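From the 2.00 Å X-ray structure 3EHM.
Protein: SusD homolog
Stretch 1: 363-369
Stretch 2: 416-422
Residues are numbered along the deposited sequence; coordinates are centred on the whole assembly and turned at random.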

# COMPACT_ATOMS: atom_id res chain seq x y z
N ASP A 363 -20.87 -15.69 2.14
CA ASP A 363 -19.99 -16.59 2.87
C ASP A 363 -18.55 -16.11 2.78
O ASP A 363 -18.00 -16.00 1.69
CB ASP A 363 -20.09 -18.00 2.27
CG ASP A 363 -19.24 -19.01 3.00
OD1 ASP A 363 -18.78 -19.98 2.37
OD2 ASP A 363 -19.03 -18.84 4.22
N PRO A 364 -17.92 -15.80 3.93
CA PRO A 364 -16.54 -15.33 3.93
C PRO A 364 -15.61 -16.24 3.13
O PRO A 364 -14.80 -15.76 2.34
CB PRO A 364 -16.19 -15.30 5.41
CG PRO A 364 -17.50 -14.94 6.04
CD PRO A 364 -18.47 -15.83 5.30
N LYS A 365 -15.73 -17.55 3.34
CA LYS A 365 -14.89 -18.52 2.64
C LYS A 365 -14.98 -18.39 1.13
O LYS A 365 -13.96 -18.46 0.44
CB LYS A 365 -15.29 -19.95 3.04
CG LYS A 365 -14.44 -21.03 2.37
CD LYS A 365 -14.95 -22.42 2.71
CE LYS A 365 -14.10 -23.49 2.05
NZ LYS A 365 -14.68 -24.84 2.27
N THR A 366 -16.19 -18.20 0.62
CA THR A 366 -16.40 -18.06 -0.82
C THR A 366 -15.64 -16.86 -1.36
O THR A 366 -14.90 -16.97 -2.34
CB THR A 366 -17.90 -17.89 -1.15
OG1 THR A 366 -18.65 -18.98 -0.59
CG2 THR A 366 -18.11 -17.89 -2.66
N PHE A 367 -15.82 -15.70 -0.72
CA PHE A 367 -15.13 -14.49 -1.14
C PHE A 367 -13.62 -14.68 -1.02
O PHE A 367 -12.86 -14.25 -1.88
CB PHE A 367 -15.56 -13.29 -0.29
CG PHE A 367 -17.01 -12.90 -0.46
CD1 PHE A 367 -17.56 -12.77 -1.73
CD2 PHE A 367 -17.81 -12.67 0.65
CE1 PHE A 367 -18.90 -12.40 -1.89
CE2 PHE A 367 -19.15 -12.31 0.49
CZ PHE A 367 -19.69 -12.17 -0.78
N TYR A 368 -13.21 -15.33 0.06
CA TYR A 368 -11.80 -15.61 0.32
C TYR A 368 -11.17 -16.42 -0.80
O TYR A 368 -10.14 -16.04 -1.36
CB TYR A 368 -11.66 -16.38 1.64
CG TYR A 368 -10.27 -16.89 1.94
CD1 TYR A 368 -9.25 -16.03 2.35
CD2 TYR A 368 -9.99 -18.26 1.87
CE1 TYR A 368 -7.99 -16.53 2.71
CE2 TYR A 368 -8.74 -18.76 2.22
CZ TYR A 368 -7.75 -17.90 2.64
OH TYR A 368 -6.53 -18.41 3.01
N GLU A 369 -11.79 -17.54 -1.13
CA GLU A 369 -11.25 -18.39 -2.18
C GLU A 369 -11.32 -17.74 -3.56
O GLU A 369 -10.46 -17.99 -4.40
CB GLU A 369 -11.94 -19.76 -2.15
CG GLU A 369 -11.49 -20.60 -0.96
CD GLU A 369 -12.01 -22.03 -0.98
OE1 GLU A 369 -11.42 -22.89 -0.30
OE2 GLU A 369 -13.01 -22.29 -1.68
N THR A 416 -0.77 -19.16 10.51
CA THR A 416 -1.83 -19.94 9.87
C THR A 416 -1.48 -20.40 8.45
O THR A 416 -0.48 -19.98 7.87
CB THR A 416 -3.14 -19.11 9.83
OG1 THR A 416 -4.23 -19.93 9.41
CG2 THR A 416 -2.99 -17.93 8.86
N SER A 417 -2.33 -21.27 7.90
CA SER A 417 -2.16 -21.82 6.56
C SER A 417 -3.16 -21.21 5.57
O SER A 417 -4.03 -20.44 5.96
CB SER A 417 -2.36 -23.33 6.60
OG SER A 417 -3.71 -23.62 6.92
N PRO A 418 -3.05 -21.57 4.28
CA PRO A 418 -3.96 -21.06 3.25
C PRO A 418 -5.36 -21.66 3.31
O PRO A 418 -6.35 -20.98 3.03
CB PRO A 418 -3.26 -21.44 1.94
CG PRO A 418 -1.82 -21.59 2.33
CD PRO A 418 -1.93 -22.29 3.66
N LYS A 419 -5.45 -22.94 3.68
CA LYS A 419 -6.74 -23.62 3.73
C LYS A 419 -7.69 -22.99 4.75
O LYS A 419 -7.37 -22.88 5.93
CB LYS A 419 -6.55 -25.11 4.02
CG LYS A 419 -7.83 -25.92 3.89
CD LYS A 419 -7.56 -27.40 4.12
CE LYS A 419 -8.85 -28.20 4.08
NZ LYS A 419 -8.59 -29.63 4.41
N TRP A 420 -8.86 -22.60 4.28
CA TRP A 420 -9.85 -21.95 5.13
C TRP A 420 -10.23 -22.71 6.41
O TRP A 420 -10.25 -22.13 7.49
CB TRP A 420 -11.11 -21.64 4.32
CG TRP A 420 -12.16 -20.93 5.11
CD1 TRP A 420 -13.24 -21.48 5.73
CD2 TRP A 420 -12.21 -19.52 5.38
NE1 TRP A 420 -13.97 -20.51 6.38
CE2 TRP A 420 -13.36 -19.30 6.18
CE3 TRP A 420 -11.40 -18.44 5.03
CZ2 TRP A 420 -13.71 -18.02 6.63
CZ3 TRP A 420 -11.76 -17.17 5.48
CH2 TRP A 420 -12.91 -16.97 6.27
N ASP A 421 -10.51 -24.00 6.27
CA ASP A 421 -10.92 -24.83 7.40
C ASP A 421 -9.80 -25.37 8.29
O ASP A 421 -10.07 -26.13 9.22
CB ASP A 421 -11.75 -26.02 6.88
CG ASP A 421 -12.88 -25.59 5.97
OD1 ASP A 421 -13.68 -24.72 6.38
OD2 ASP A 421 -12.98 -26.12 4.84
N ASP A 422 -8.56 -24.97 8.02
CA ASP A 422 -7.41 -25.44 8.80
C ASP A 422 -7.00 -24.41 9.85
O ASP A 422 -6.39 -23.39 9.52
CB ASP A 422 -6.25 -25.72 7.84
CG ASP A 422 -5.03 -26.30 8.54
OD1 ASP A 422 -5.18 -27.30 9.28
OD2 ASP A 422 -3.93 -25.75 8.35
O HOH W 1 -9.32 -23.22 1.49

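Contact between the first turns of a helix (364-369) and an irregular segment (416-422) of the same chain, with W420 at its centre and polar groups paired around it. D363 occupies the N-cap position: its OD1 accepts a hydrogen bond from T366 OG1 (3.1 Å), while its backbone O accepts one from F367 N (3.3 Å). The helix then proceeds with Y368 N to P364 O and E369 N to K365 O, both 2.8 Å. In the facing segment a type I beta turn runs from K419 to D422, closed by D422 N donating to K419 O (3.2 Å). S417, two residues before the turn, donates from OG to OD2 of D422, the last residue of the turn (2.6 Å), an acceptor that also has a partner elsewhere in the structure.

The turn places W420 with its CA-to-CB bond directed toward the helix, and W420 loses more surface to the contact than any other residue. Over one face of its indole lies K365, whose CB sits 3.6 Å from the centroid of the five-membered ring and only 7° off the ring normal, a CH-pi contact; K365 CG is 3.6 Å from W420 CG, the closest atom pair of the two residues. P364 adds an apolar contact, CB to W420 CH2 at 3.8 Å. The Y368 ring meets the six-membered ring of W420 obliquely, with centroids 5.1 Å apart and planes at 51°, yet packs tightly: Y368 CD2 is 3.5 Å from W420 CE3, which lies over one face of the tyrosine ring.

Both direct hydrogen bonds across the contact have side-chain donors from the helix. Y368 OH donates to the backbone carbonyl P418 O at 2.6 Å, a short bond lying near the plane of the phenol ring, so that this buried hydroxyl and a main-chain acceptor of a segment without regular structure satisfy each other. The second bond is longer. K365, extended with all four chi angles t, carries its ammonium past the indole to D421, whose side-chain end comes nearer the helix than its sideways CA-to-CB bond suggests; K365 NZ to D421 OD2 measures 3.3 Å, a salt bridge whose hydrogen bond is weak. The same lysine thus uses its aliphatic part against the indole and its charge against the neighbouring carboxylate.

Water 1 supplies the remaining link. It accepts from the backbone W420 N (2.9 Å) and donates to E369 OE1 (2.8 Å), joining two groups that do not bond directly: E369 OE1 comes no nearer to the other segment than 4.8 Å, at W420 CB.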